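Local atomic coordinates of uncharacterized protein (Pseudomonas aeruginosa UCBPP-PA14, PDB entry 3FD9), a protein that probably keeps the type III secretion regulon silent by disrupting the self-association and DNA binding of the transcriptional activator ExsA. Residues Leu45-Arg50 against Asp79-Cys84; Cys51-Gln56 against Ala85-Arg90; Gly109-Leu114 against Pro211-Leu216; Arg195-Leu200 against Ala207-Ile212. All blocks are in the same frame, centred on the assembly; numbering follows the deposited sequence.

Interaction 1 of 4, residues Leu45-Arg50 against Asp79-Cys84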
loop_
_atom_site.group_PDB
_atom_site.type_symbol
_atom_site.label_atom_id
_atom_site.label_comp_id
_atom_site.label_asym_id
_atom_site.label_seq_id
_atom_site.Cartn_x
_atom_site.Cartn_y
_atom_site.Cartn_z
ATOM N N LEU A 45 12.518 -16.803 8.461
ATOM C CA LEU A 45 11.614 -15.947 7.712
ATOM C C LEU A 45 10.414 -16.714 7.188
ATOM O O LEU A 45 9.302 -16.226 7.262
ATOM C CB LEU A 45 12.336 -15.279 6.542
ATOM C CG LEU A 45 12.522 -13.778 6.673
ATOM C CD1 LEU A 45 12.572 -13.165 5.285
ATOM C CD2 LEU A 45 11.372 -13.195 7.451
ATOM N N GLU A 46 10.644 -17.900 6.635
ATOM C CA GLU A 46 9.551 -18.685 6.081
ATOM C C GLU A 46 8.696 -19.247 7.207
ATOM O O GLU A 46 7.482 -19.364 7.070
ATOM C CB GLU A 46 10.066 -19.805 5.171
ATOM C CG GLU A 46 10.494 -21.069 5.908
ATOM C CD GLU A 46 10.988 -22.179 4.978
ATOM O OE1 GLU A 46 11.422 -21.870 3.844
ATOM O OE2 GLU A 46 10.944 -23.362 5.391
ATOM N N GLN A 47 9.315 -19.571 8.333
ATOM C CA GLN A 47 8.543 -20.049 9.474
ATOM C C GLN A 47 7.640 -18.951 9.990
ATOM O O GLN A 47 6.484 -19.194 10.335
ATOM C CB GLN A 47 9.439 -20.569 10.595
ATOM C CG GLN A 47 9.925 -21.987 10.367
ATOM C CD GLN A 47 11.094 -22.341 11.247
ATOM O OE1 GLN A 47 11.544 -21.525 12.040
ATOM N NE2 GLN A 47 11.595 -23.563 11.114
ATOM N N LEU A 48 8.171 -17.736 10.035
ATOM C CA LEU A 48 7.390 -16.582 10.440
ATOM C C LEU A 48 6.214 -16.376 9.502
ATOM O O LEU A 48 5.107 -16.090 9.943
ATOM C CB LEU A 48 8.253 -15.326 10.448
ATOM C CG LEU A 48 7.447 -14.032 10.547
ATOM C CD1 LEU A 48 6.809 -13.927 11.935
ATOM C CD2 LEU A 48 8.310 -12.824 10.253
ATOM N N PHE A 49 6.452 -16.524 8.206
ATOM C CA PHE A 49 5.423 -16.204 7.232
ATOM C C PHE A 49 4.259 -17.173 7.305
ATOM O O PHE A 49 3.141 -16.823 6.944
ATOM C CB PHE A 49 5.991 -16.153 5.810
ATOM C CG PHE A 49 6.841 -14.942 5.539
ATOM C CD1 PHE A 49 7.985 -15.036 4.765
ATOM C CD2 PHE A 49 6.507 -13.711 6.077
ATOM C CE1 PHE A 49 8.774 -13.917 4.519
ATOM C CE2 PHE A 49 7.291 -12.590 5.838
ATOM C CZ PHE A 49 8.423 -12.694 5.061
ATOM N N ARG A 50 4.519 -18.384 7.785
ATOM C CA ARG A 50 3.489 -19.414 7.831
ATOM C C ARG A 50 2.843 -19.578 9.203
ATOM O O ARG A 50 1.891 -20.349 9.359
ATOM C CB ARG A 50 4.057 -20.753 7.353
ATOM C CG ARG A 50 3.754 -21.066 5.893
ATOM C CD ARG A 50 4.681 -22.135 5.340
ATOM N NE ARG A 50 5.121 -23.066 6.375
ATOM C CZ ARG A 50 6.378 -23.174 6.795
ATOM N NH1 ARG A 50 7.324 -22.414 6.256
ATOM N NH2 ARG A 50 6.692 -24.046 7.745
ATOM N N ASP A 79 15.713 -19.928 18.941
ATOM C CA ASP A 79 16.200 -20.988 18.055
ATOM C C ASP A 79 15.434 -22.307 18.175
ATOM O O ASP A 79 15.709 -23.261 17.448
ATOM C CB ASP A 79 17.705 -21.211 18.230
ATOM C CG ASP A 79 18.530 -20.116 17.589
ATOM O OD1 ASP A 79 17.934 -19.250 16.912
ATOM O OD2 ASP A 79 19.768 -20.119 17.759
ATOM N N ASP A 80 14.482 -22.356 19.098
ATOM C CA ASP A 80 13.528 -23.450 19.141
ATOM C C ASP A 80 12.687 -23.361 17.866
ATOM O O ASP A 80 12.408 -22.265 17.386
ATOM C CB ASP A 80 12.660 -23.331 20.392
ATOM C CG ASP A 80 11.376 -24.120 20.292
ATOM O OD1 ASP A 80 10.348 -23.520 19.912
ATOM O OD2 ASP A 80 11.389 -25.333 20.600
ATOM N N ASP A 81 12.302 -24.504 17.306
ATOM C CA ASP A 81 11.603 -24.529 16.018
ATOM C C ASP A 81 10.123 -24.180 16.137
ATOM O O ASP A 81 9.428 -24.020 15.132
ATOM C CB ASP A 81 11.768 -25.891 15.344
ATOM C CG ASP A 81 13.175 -26.119 14.839
ATOM O OD1 ASP A 81 13.607 -27.293 14.774
ATOM O OD2 ASP A 81 13.850 -25.119 14.512
ATOM N N GLY A 82 9.646 -24.074 17.369
ATOM C CA GLY A 82 8.278 -23.659 17.618
ATOM C C GLY A 82 8.229 -22.293 18.271
ATOM O O GLY A 82 7.337 -22.015 19.070
ATOM N N TRP A 83 9.197 -21.446 17.919
ATOM C CA TRP A 83 9.326 -20.106 18.488
ATOM C C TRP A 83 8.115 -19.235 18.178
ATOM O O TRP A 83 7.720 -18.401 18.989
ATOM C CB TRP A 83 10.597 -19.431 17.985
ATOM C CG TRP A 83 10.680 -19.303 16.487
ATOM C CD1 TRP A 83 11.078 -20.263 15.597
ATOM C CD2 TRP A 83 10.385 -18.137 15.706
ATOM N NE1 TRP A 83 11.035 -19.769 14.314
ATOM C CE2 TRP A 83 10.612 -18.466 14.355
ATOM C CE3 TRP A 83 9.942 -16.846 16.020
ATOM C CZ2 TRP A 83 10.407 -17.560 13.323
ATOM C CZ3 TRP A 83 9.739 -15.950 14.997
ATOM C CH2 TRP A 83 9.972 -16.306 13.665
ATOM N N CYS A 84 7.526 -19.442 17.007
ATOM C CA CYS A 84 6.325 -18.717 16.616
ATOM C C CYS A 84 5.214 -18.824 17.657
ATOM O O CYS A 84 4.357 -17.948 17.756
ATOM C CB CYS A 84 5.809 -19.248 15.284
ATOM S SG CYS A 84 6.941 -19.011 13.924
#
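The indole of Trp83 meets Gln47 at its edge, where OE1 lies nearly in the ring plane, while one face of the same ring carries SG of Cys84, 3.7 Å above the plane and over its centre. The amide of Gln47 is turned 50° from the indole. Its oxygen accepts a nearly straight hydrogen bond from Trp83 NE1, NE1 to OE1 2.9 Å with 169° at the hydrogen, the donor tilted somewhat from the carbonyl plane. An extended chain beyond CG lets Gln47 carry its oxygen out from the helix as far as the indole. Arg44 NH1 also donates to this oxygen, so two donors hold the amide oxygen. Away from NE1, the six-membered ring is apolar, and Trp83 CH2 rests 3.8 Å from Leu48 CB; a leucine suits this buried side, where it also packs on Ile72. Cys84, small and only weakly polar, can fit close to the helix backbone, its SG 3.6 Å from Gln47 O. Asp80 shapes the approach to Trp83: its OD1 accepts from Gly82 N at 2.7 Å in an Asx turn, within a type I turn from Asp80 to Trp83. With Cys75 and Ala76 also touching Trp83, the indole is a hydrophobic wedge between helices 42-50 and 66-76, a packing element of the helical N-terminal domain of ExsD.

Interaction 2 of 4, residues Cys51-Gln56 against Ala85-Arg90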
loop_
_atom_site.group_PDB
_atom_site.type_symbol
_atom_site.label_atom_id
_atom_site.label_comp_id
_atom_site.label_asym_id
_atom_site.label_seq_id
_atom_site.Cartn_x
_atom_site.Cartn_y
_atom_site.Cartn_z
ATOM N N CYS A 51 3.343 -18.852 10.195
ATOM C CA CYS A 51 2.885 -19.066 11.562
ATOM C C CYS A 51 1.477 -18.519 11.806
ATOM O O CYS A 51 1.031 -17.598 11.130
ATOM C CB CYS A 51 3.895 -18.502 12.568
ATOM S SG CYS A 51 3.784 -16.740 12.882
ATOM N N GLU A 52 0.782 -19.097 12.777
ATOM C CA GLU A 52 -0.620 -18.757 13.037
ATOM C C GLU A 52 -0.837 -17.299 13.405
ATOM O O GLU A 52 -1.781 -16.675 12.933
ATOM C CB GLU A 52 -1.188 -19.647 14.142
ATOM C CG GLU A 52 -1.590 -21.031 13.672
ATOM C CD GLU A 52 -2.877 -21.011 12.867
ATOM O OE1 GLU A 52 -3.264 -19.921 12.374
ATOM O OE2 GLU A 52 -3.504 -22.087 12.731
ATOM N N TRP A 53 0.033 -16.774 14.267
ATOM C CA TRP A 53 -0.048 -15.390 14.738
ATOM C C TRP A 53 -0.035 -14.429 13.570
ATOM O O TRP A 53 -0.941 -13.624 13.415
ATOM C CB TRP A 53 1.111 -15.073 15.681
ATOM C CG TRP A 53 1.174 -13.646 16.127
ATOM C CD1 TRP A 53 0.368 -13.039 17.046
ATOM C CD2 TRP A 53 2.111 -12.646 15.697
ATOM N NE1 TRP A 53 0.733 -11.723 17.206
ATOM C CE2 TRP A 53 1.800 -11.455 16.387
ATOM C CE3 TRP A 53 3.173 -12.637 14.782
ATOM C CZ2 TRP A 53 2.508 -10.272 16.200
ATOM C CZ3 TRP A 53 3.879 -11.462 14.596
ATOM C CH2 TRP A 53 3.542 -10.291 15.304
ATOM N N LEU A 54 0.991 -14.523 12.740
ATOM C CA LEU A 54 1.116 -13.605 11.621
ATOM C C LEU A 54 -0.015 -13.828 10.616
ATOM O O LEU A 54 -0.451 -12.898 9.948
ATOM C CB LEU A 54 2.488 -13.739 10.957
ATOM C CG LEU A 54 2.829 -12.660 9.926
ATOM C CD1 LEU A 54 2.597 -11.261 10.493
ATOM C CD2 LEU A 54 4.261 -12.802 9.429
ATOM N N GLN A 55 -0.492 -15.063 10.518
ATOM C CA GLN A 55 -1.600 -15.380 9.622
ATOM C C GLN A 55 -2.897 -14.720 10.091
ATOM O O GLN A 55 -3.727 -14.304 9.286
ATOM C CB GLN A 55 -1.797 -16.894 9.534
ATOM C CG GLN A 55 -0.676 -17.636 8.834
ATOM C CD GLN A 55 -0.698 -17.428 7.341
ATOM O OE1 GLN A 55 -1.695 -16.965 6.777
ATOM N NE2 GLN A 55 0.407 -17.767 6.685
ATOM N N GLN A 56 -3.060 -14.651 11.407
ATOM C CA GLN A 56 -4.214 -14.031 12.032
ATOM C C GLN A 56 -4.196 -12.537 11.752
ATOM O O GLN A 56 -5.208 -11.953 11.364
ATOM C CB GLN A 56 -4.175 -14.301 13.541
ATOM C CG GLN A 56 -5.244 -13.611 14.389
ATOM C CD GLN A 56 -5.291 -14.158 15.823
ATOM O OE1 GLN A 56 -5.695 -15.303 16.054
ATOM N NE2 GLN A 56 -4.874 -13.338 16.786
ATOM N N ALA A 85 5.223 -19.907 18.421
ATOM C CA ALA A 85 4.160 -20.164 19.375
ATOM C C ALA A 85 4.199 -19.182 20.538
ATOM O O ALA A 85 3.286 -19.164 21.363
ATOM C CB ALA A 85 4.247 -21.596 19.884
ATOM N N GLU A 86 5.253 -18.373 20.604
ATOM C CA GLU A 86 5.420 -17.412 21.693
ATOM C C GLU A 86 4.977 -16.014 21.299
ATOM O O GLU A 86 4.977 -15.097 22.120
ATOM C CB GLU A 86 6.872 -17.380 22.165
ATOM C CG GLU A 86 7.221 -18.503 23.117
ATOM C CD GLU A 86 6.349 -18.485 24.364
ATOM O OE1 GLU A 86 6.213 -17.398 24.974
ATOM O OE2 GLU A 86 5.800 -19.552 24.734
ATOM N N LEU A 87 4.599 -15.853 20.038
ATOM C CA LEU A 87 4.168 -14.559 19.540
ATOM C C LEU A 87 2.730 -14.279 19.936
ATOM O O LEU A 87 1.863 -15.132 19.784
ATOM C CB LEU A 87 4.292 -14.510 18.018
ATOM C CG LEU A 87 5.716 -14.527 17.475
ATOM C CD1 LEU A 87 5.704 -14.706 15.974
ATOM C CD2 LEU A 87 6.416 -13.256 17.864
ATOM N N GLY A 88 2.481 -13.076 20.436
ATOM C CA GLY A 88 1.136 -12.631 20.738
ATOM C C GLY A 88 1.128 -11.124 20.896
ATOM O O GLY A 88 2.178 -10.478 20.823
ATOM N N ASP A 89 -0.054 -10.560 21.111
ATOM C CA ASP A 89 -0.187 -9.131 21.305
ATOM C C ASP A 89 -0.742 -8.831 22.681
ATOM O O ASP A 89 -1.449 -9.650 23.255
ATOM C CB ASP A 89 -1.113 -8.545 20.250
ATOM C CG ASP A 89 -0.578 -8.721 18.851
ATOM O OD1 ASP A 89 0.426 -8.053 18.509
ATOM O OD2 ASP A 89 -1.171 -9.519 18.092
ATOM N N ARG A 90 -0.404 -7.660 23.207
ATOM C CA ARG A 90 -1.040 -7.148 24.404
ATOM C C ARG A 90 -2.094 -6.183 23.897
ATOM O O ARG A 90 -1.765 -5.189 23.251
ATOM C CB ARG A 90 -0.032 -6.413 25.286
ATOM C CG ARG A 90 1.338 -7.073 25.378
ATOM C CD ARG A 90 1.427 -8.057 26.531
ATOM N NE ARG A 90 1.221 -7.410 27.827
ATOM C CZ ARG A 90 1.372 -8.018 29.002
ATOM N NH1 ARG A 90 1.737 -9.293 29.050
ATOM N NH2 ARG A 90 1.160 -7.348 30.130
#
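Leu87 lies across one face of the Trp53 indole, its CB 4.0 Å from the centroid of the five-membered ring in a CH-pi contact 26° off the ring normal. The two side chains cross at about a right angle, and CD1 of Leu87 reaches the rim of the six-membered ring, 3.5 Å from Trp53 CE3. The same methyl reaches Cys51 SG, 4.2 Å away. That sulphur also caps the helix beginning at Glu52, accepting from Leu54 N. Gly88 continues the line of contact, its CA 3.7 Å from Trp53 NE1. At the edge stands Asp89: NE1 of Trp53 donates to OD2 at 3.0 Å, the N-H angle a bent 148°, and the nitrogen meets the oxygen from above the carboxylate plane. OD1 of Asp89 forms a salt bridge with Arg57, its stronger polar partner. With CG anti to the backbone N (chi1 175°), the side chain of Trp53 leaves the helix on the side of the loop. The chemistry is therefore divided: Leu87 and the Gly88 backbone cover one face of the indole, while its one N-H is satisfied by a buried carboxylate, whose negative charge Arg57 probably helps to balance, with the carboxylate of Glu68 also close by.

Interaction 3 of 4, residues Gly109-Leu114 against Pro211-Leu216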
loop_
_atom_site.group_PDB
_atom_site.type_symbol
_atom_site.label_atom_id
_atom_site.label_comp_id
_atom_site.label_asym_id
_atom_site.label_seq_id
_atom_site.Cartn_x
_atom_site.Cartn_y
_atom_site.Cartn_z
ATOM N N GLY A 109 -17.565 -13.752 12.962
ATOM C CA GLY A 109 -17.249 -14.708 11.918
ATOM C C GLY A 109 -17.437 -16.119 12.431
ATOM O O GLY A 109 -17.953 -16.988 11.735
ATOM N N TRP A 110 -17.012 -16.342 13.665
ATOM C CA TRP A 110 -17.193 -17.631 14.311
ATOM C C TRP A 110 -18.681 -17.928 14.521
ATOM O O TRP A 110 -19.175 -18.958 14.082
ATOM C CB TRP A 110 -16.431 -17.673 15.634
ATOM C CG TRP A 110 -16.587 -18.953 16.352
ATOM C CD1 TRP A 110 -15.805 -20.066 16.230
ATOM C CD2 TRP A 110 -17.600 -19.277 17.309
ATOM N NE1 TRP A 110 -16.269 -21.062 17.055
ATOM C CE2 TRP A 110 -17.373 -20.600 17.728
ATOM C CE3 TRP A 110 -18.676 -18.576 17.854
ATOM C CZ2 TRP A 110 -18.178 -21.232 18.664
ATOM C CZ3 TRP A 110 -19.478 -19.206 18.785
ATOM C CH2 TRP A 110 -19.227 -20.522 19.178
ATOM N N TRP A 111 -19.394 -17.024 15.183
ATOM C CA TRP A 111 -20.830 -17.182 15.358
ATOM C C TRP A 111 -21.478 -17.557 14.036
ATOM O O TRP A 111 -22.129 -18.586 13.912
ATOM C CB TRP A 111 -21.451 -15.894 15.887
ATOM C CG TRP A 111 -22.931 -15.968 16.072
ATOM C CD1 TRP A 111 -23.600 -16.701 17.005
ATOM C CD2 TRP A 111 -23.932 -15.277 15.314
ATOM N NE1 TRP A 111 -24.955 -16.514 16.878
ATOM C CE2 TRP A 111 -25.185 -15.644 15.847
ATOM C CE3 TRP A 111 -23.892 -14.385 14.239
ATOM C CZ2 TRP A 111 -26.383 -15.151 15.340
ATOM C CZ3 TRP A 111 -25.079 -13.894 13.740
ATOM C CH2 TRP A 111 -26.309 -14.278 14.289
ATOM N N GLU A 112 -21.280 -16.713 13.038
ATOM C CA GLU A 112 -21.796 -16.952 11.702
ATOM C C GLU A 112 -21.646 -18.409 11.240
ATOM O O GLU A 112 -22.558 -18.967 10.631
ATOM C CB GLU A 112 -21.064 -16.032 10.737
ATOM C CG GLU A 112 -21.741 -15.832 9.423
ATOM C CD GLU A 112 -20.890 -15.014 8.495
ATOM O OE1 GLU A 112 -19.674 -15.303 8.392
ATOM O OE2 GLU A 112 -21.433 -14.076 7.879
ATOM N N SER A 113 -20.490 -19.010 11.525
ATOM C CA SER A 113 -20.179 -20.373 11.095
ATOM C C SER A 113 -21.078 -21.412 11.737
ATOM O O SER A 113 -21.346 -22.445 11.132
ATOM C CB SER A 113 -18.728 -20.730 11.417
ATOM O OG SER A 113 -17.819 -19.935 10.680
ATOM N N LEU A 114 -21.517 -21.166 12.969
ATOM C CA LEU A 114 -22.448 -22.082 13.616
ATOM C C LEU A 114 -23.705 -22.215 12.770
ATOM O O LEU A 114 -24.158 -23.320 12.492
ATOM C CB LEU A 114 -22.841 -21.587 15.003
ATOM C CG LEU A 114 -21.778 -21.473 16.089
ATOM C CD1 LEU A 114 -22.452 -21.035 17.380
ATOM C CD2 LEU A 114 -21.045 -22.799 16.282
ATOM N N PRO A 211 -30.344 -7.482 22.634
ATOM C CA PRO A 211 -29.962 -8.769 23.223
ATOM C C PRO A 211 -29.020 -9.558 22.318
ATOM O O PRO A 211 -29.262 -9.638 21.112
ATOM C CB PRO A 211 -31.302 -9.514 23.331
ATOM C CG PRO A 211 -32.349 -8.599 22.731
ATOM C CD PRO A 211 -31.628 -7.583 21.927
ATOM N N ILE A 212 -27.981 -10.152 22.896
ATOM C CA ILE A 212 -27.038 -10.964 22.127
ATOM C C ILE A 212 -27.457 -12.433 22.115
ATOM O O ILE A 212 -28.085 -12.902 23.060
ATOM C CB ILE A 212 -25.608 -10.857 22.699
ATOM C CG1 ILE A 212 -25.451 -11.760 23.913
ATOM C CG2 ILE A 212 -25.283 -9.415 23.079
ATOM C CD1 ILE A 212 -24.041 -12.211 24.133
ATOM N N PRO A 213 -27.104 -13.169 21.048
ATOM C CA PRO A 213 -27.448 -14.594 20.936
ATOM C C PRO A 213 -27.052 -15.363 22.189
ATOM O O PRO A 213 -26.047 -15.025 22.799
ATOM C CB PRO A 213 -26.606 -15.057 19.748
ATOM C CG PRO A 213 -26.452 -13.839 18.914
ATOM C CD PRO A 213 -26.343 -12.696 19.882
ATOM N N GLU A 214 -27.821 -16.379 22.566
ATOM C CA GLU A 214 -27.603 -17.049 23.844
ATOM C C GLU A 214 -26.264 -17.773 23.861
ATOM O O GLU A 214 -25.630 -17.910 24.905
ATOM C CB GLU A 214 -28.750 -18.018 24.152
ATOM C CG GLU A 214 -29.096 -18.144 25.641
ATOM C CD GLU A 214 -28.201 -19.128 26.395
ATOM O OE1 GLU A 214 -28.128 -20.311 25.988
ATOM O OE2 GLU A 214 -27.585 -18.724 27.410
ATOM N N VAL A 215 -25.833 -18.221 22.689
ATOM C CA VAL A 215 -24.601 -18.989 22.559
ATOM C C VAL A 215 -23.345 -18.134 22.763
ATOM O O VAL A 215 -22.226 -18.638 22.746
ATOM C CB VAL A 215 -24.526 -19.655 21.177
ATOM C CG1 VAL A 215 -24.192 -18.620 20.106
ATOM C CG2 VAL A 215 -23.501 -20.796 21.179
ATOM N N LEU A 216 -23.530 -16.835 22.954
ATOM C CA LEU A 216 -22.397 -15.936 23.124
ATOM C C LEU A 216 -22.395 -15.347 24.525
ATOM O O LEU A 216 -21.573 -14.489 24.843
ATOM C CB LEU A 216 -22.425 -14.813 22.074
ATOM C CG LEU A 216 -22.306 -15.203 20.599
ATOM C CD1 LEU A 216 -22.499 -13.994 19.713
ATOM C CD2 LEU A 216 -20.980 -15.844 20.314
#
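Trp111 is the main bump of this contact, a broad indole set among Pro213, Val215 and Leu216 as if in a shallow hollow. CG of Trp111 is anti to the backbone N (chi1 179°), on the side of the 211-216 segment. Pro213 crosses the indole at about a right angle: its CG stands 3.3 Å above the indole plane, offset toward the rim, and its CB lies 3.6 Å from Trp111 NE1. The compact, rigid proline ring presents its CB-CG corner to the indole. Val215 closes the hollow at the edge, where CG1 lies near the ring plane, 3.7 Å from Trp111 CD1. Leu216 crosses Trp111 at about a right angle near the same corner, its CD1 4.0 Å from Trp111 CD1. The other methyl of Leu216, CD2, reaches the edge of the neighbouring indole at Trp110 CZ3, so this branched side chain fits between two successive tryptophans. One turn on, Leu114 and Val215 meet tip to tip, with CD1 and CG2 3.9 Å apart; Leu114 CD2 also lies over the rim of one face of Trp110. No hydrogen bond crosses between the segments, and fit alone joins them. Trp190 and Trp239 extend the aromatic group, each meeting one of the two indoles edge-to-face. This is a partly buried cluster of aromatic and aliphatic side chains that joins the long helix 96-115 to the 3-10 turn leading into helix 217-223 of the C-terminal domain.

Interaction 4 of 4, residues Arg195-Leu200 against Ala207-Ile212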
loop_
_atom_site.group_PDB
_atom_site.type_symbol
_atom_site.label_atom_id
_atom_site.label_comp_id
_atom_site.label_asym_id
_atom_site.label_seq_id
_atom_site.Cartn_x
_atom_site.Cartn_y
_atom_site.Cartn_z
ATOM N N ARG A 195 -26.969 -1.935 15.082
ATOM C CA ARG A 195 -27.115 -0.894 16.082
ATOM C C ARG A 195 -25.955 -0.887 17.063
ATOM O O ARG A 195 -25.398 0.168 17.373
ATOM C CB ARG A 195 -28.425 -1.065 16.843
ATOM C CG ARG A 195 -28.753 0.113 17.750
ATOM C CD ARG A 195 -29.947 -0.187 18.636
ATOM N NE ARG A 195 -29.660 -1.255 19.588
ATOM C CZ ARG A 195 -30.418 -1.537 20.639
ATOM N NH1 ARG A 195 -31.512 -0.826 20.878
ATOM N NH2 ARG A 195 -30.079 -2.527 21.455
ATOM N N GLY A 196 -25.600 -2.070 17.552
ATOM C CA GLY A 196 -24.533 -2.198 18.520
ATOM C C GLY A 196 -23.221 -1.657 18.003
ATOM O O GLY A 196 -22.467 -1.015 18.743
HETATM N N MSE A 197 -22.948 -1.908 16.726
HETATM C CA MSE A 197 -21.690 -1.483 16.130
HETATM C C MSE A 197 -21.648 0.032 15.952
HETATM O O MSE A 197 -20.618 0.658 16.169
HETATM C CB MSE A 197 -21.465 -2.187 14.792
HETATM C CG MSE A 197 -20.134 -1.868 14.134
HETATM SE SE MSE A 197 -18.570 -2.426 15.200
HETATM C CE MSE A 197 -18.942 -4.349 15.371
ATOM N N ALA A 198 -22.776 0.614 15.560
ATOM C CA ALA A 198 -22.890 2.062 15.430
ATOM C C ALA A 198 -22.637 2.746 16.764
ATOM O O ALA A 198 -21.900 3.732 16.848
ATOM C CB ALA A 198 -24.265 2.433 14.913
ATOM N N THR A 199 -23.254 2.213 17.811
ATOM C CA THR A 199 -23.132 2.792 19.141
ATOM C C THR A 199 -21.701 2.751 19.651
ATOM O O THR A 199 -21.169 3.756 20.102
ATOM C CB THR A 199 -24.017 2.068 20.139
ATOM O OG1 THR A 199 -25.390 2.256 19.775
ATOM C CG2 THR A 199 -23.769 2.599 21.545
ATOM N N LEU A 200 -21.080 1.583 19.586
ATOM C CA LEU A 200 -19.692 1.459 19.989
ATOM C C LEU A 200 -18.820 2.468 19.237
ATOM O O LEU A 200 -17.892 3.057 19.793
ATOM C CB LEU A 200 -19.197 0.046 19.721
ATOM C CG LEU A 200 -17.702 -0.142 19.955
ATOM C CD1 LEU A 200 -17.378 0.162 21.404
ATOM C CD2 LEU A 200 -17.263 -1.552 19.572
ATOM N N ALA A 207 -23.676 -1.498 24.739
ATOM C CA ALA A 207 -25.086 -1.702 25.065
ATOM C C ALA A 207 -25.961 -1.930 23.830
ATOM O O ALA A 207 -26.937 -2.673 23.880
ATOM C CB ALA A 207 -25.611 -0.532 25.887
ATOM N N GLY A 208 -25.603 -1.288 22.724
ATOM C CA GLY A 208 -26.404 -1.345 21.518
ATOM C C GLY A 208 -26.534 -2.734 20.926
ATOM O O GLY A 208 -27.380 -2.956 20.067
ATOM N N PHE A 209 -25.697 -3.667 21.375
ATOM C CA PHE A 209 -25.650 -5.007 20.789
ATOM C C PHE A 209 -26.723 -5.937 21.334
ATOM O O PHE A 209 -27.115 -6.894 20.663
ATOM C CB PHE A 209 -24.285 -5.666 21.018
ATOM C CG PHE A 209 -23.210 -5.178 20.105
ATOM C CD1 PHE A 209 -23.185 -5.567 18.781
ATOM C CD2 PHE A 209 -22.207 -4.349 20.579
ATOM C CE1 PHE A 209 -22.187 -5.123 17.938
ATOM C CE2 PHE A 209 -21.210 -3.900 19.754
ATOM C CZ PHE A 209 -21.196 -4.280 18.427
ATOM N N GLU A 210 -27.179 -5.685 22.555
ATOM C CA GLU A 210 -28.140 -6.585 23.178
ATOM C C GLU A 210 -29.554 -6.396 22.636
ATOM O O GLU A 210 -29.928 -5.296 22.218
ATOM C CB GLU A 210 -28.094 -6.487 24.704
ATOM C CG GLU A 210 -27.879 -5.093 25.257
ATOM C CD GLU A 210 -27.053 -5.111 26.535
ATOM O OE1 GLU A 210 -26.099 -5.921 26.613
ATOM O OE2 GLU A 210 -27.348 -4.314 27.455
ATOM N N PRO A 211 -30.344 -7.482 22.634
ATOM C CA PRO A 211 -29.962 -8.769 23.223
ATOM C C PRO A 211 -29.020 -9.558 22.318
ATOM O O PRO A 211 -29.262 -9.638 21.112
ATOM C CB PRO A 211 -31.302 -9.514 23.331
ATOM C CG PRO A 211 -32.349 -8.599 22.731
ATOM C CD PRO A 211 -31.628 -7.583 21.927
ATOM N N ILE A 212 -27.981 -10.152 22.896
ATOM C CA ILE A 212 -27.038 -10.964 22.127
ATOM C C ILE A 212 -27.457 -12.433 22.115
ATOM O O ILE A 212 -28.085 -12.902 23.060
ATOM C CB ILE A 212 -25.608 -10.857 22.699
ATOM C CG1 ILE A 212 -25.451 -11.760 23.913
ATOM C CG2 ILE A 212 -25.283 -9.415 23.079
ATOM C CD1 ILE A 212 -24.041 -12.211 24.133
HETATM O O HOH W 1 -22.745 -0.891 21.446
#
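Arg195 supplies the direct hydrogen bonds between the segments, gripping the carbonyl oxygen of Gly208 side-on. NE lies 2.9 Å from Gly208 O and NH2 3.1 Å from the same atom; both bonds are bent, the NH2 one more so, and this oxygen lies close to the guanidinium plane. The NE proton comes in near the carbonyl plane, whereas NH2 stands well above it. An arginine suits this place because a bend at chi3 (66°) brings NE to the oxygen, and the planar guanidinium sets NH2 beside it. A water adds an indirect link, donating to Gly196 O and accepting a weak bond from Gly208 N. Within the helix, the hydroxyl of Thr199 donates to Arg195 O, which also receives Thr199 N, and its OG1 lies 4.1 Å from Gly208 CA. The two segments belong to a tight return in the C-terminal domain, helix 193-203 being followed closely by a 3-10 turn that folds back on it. Glycine at positions 196 and 208 lets the two backbones approach here. Among the apolar contacts, Phe209 lays its ring flat over the helix backbone: Gly196 CA lies over the ring, 3.5 Å from its centroid and 8° off the normal, a CH-pi contact. CE of selenomethionine Met197 touches the ring edge at Phe209 CZ, 3.8 Å away, and Leu200 CB is a looser neighbour of CE2. Leu104 of helix 96-115 touches Met197, Leu200 and Phe209, and Met197 also packs on Met39 of the second subunit.

From the N terminus, helices 42-50 and 52-60 supply the first halves of interactions 1 and 2, and the chain then passes through helix 66-76 into the connection to strand 90-92, which supplies the second halves. The two contacts cross along the sequence and touch, with centres 10 Å apart, tying that connection to both helices inside the N-terminal domain. Interaction 3 opens on helix 96-115 and closes 97 residues later, after the long helices 119-147 and 157-189, bringing the C-terminal part back. Interaction 4 closes a short return within that span; it shares Pro211 and Ile212 with interaction 3. Interactions 1 and 4 lie on opposite sides of the chain's centre.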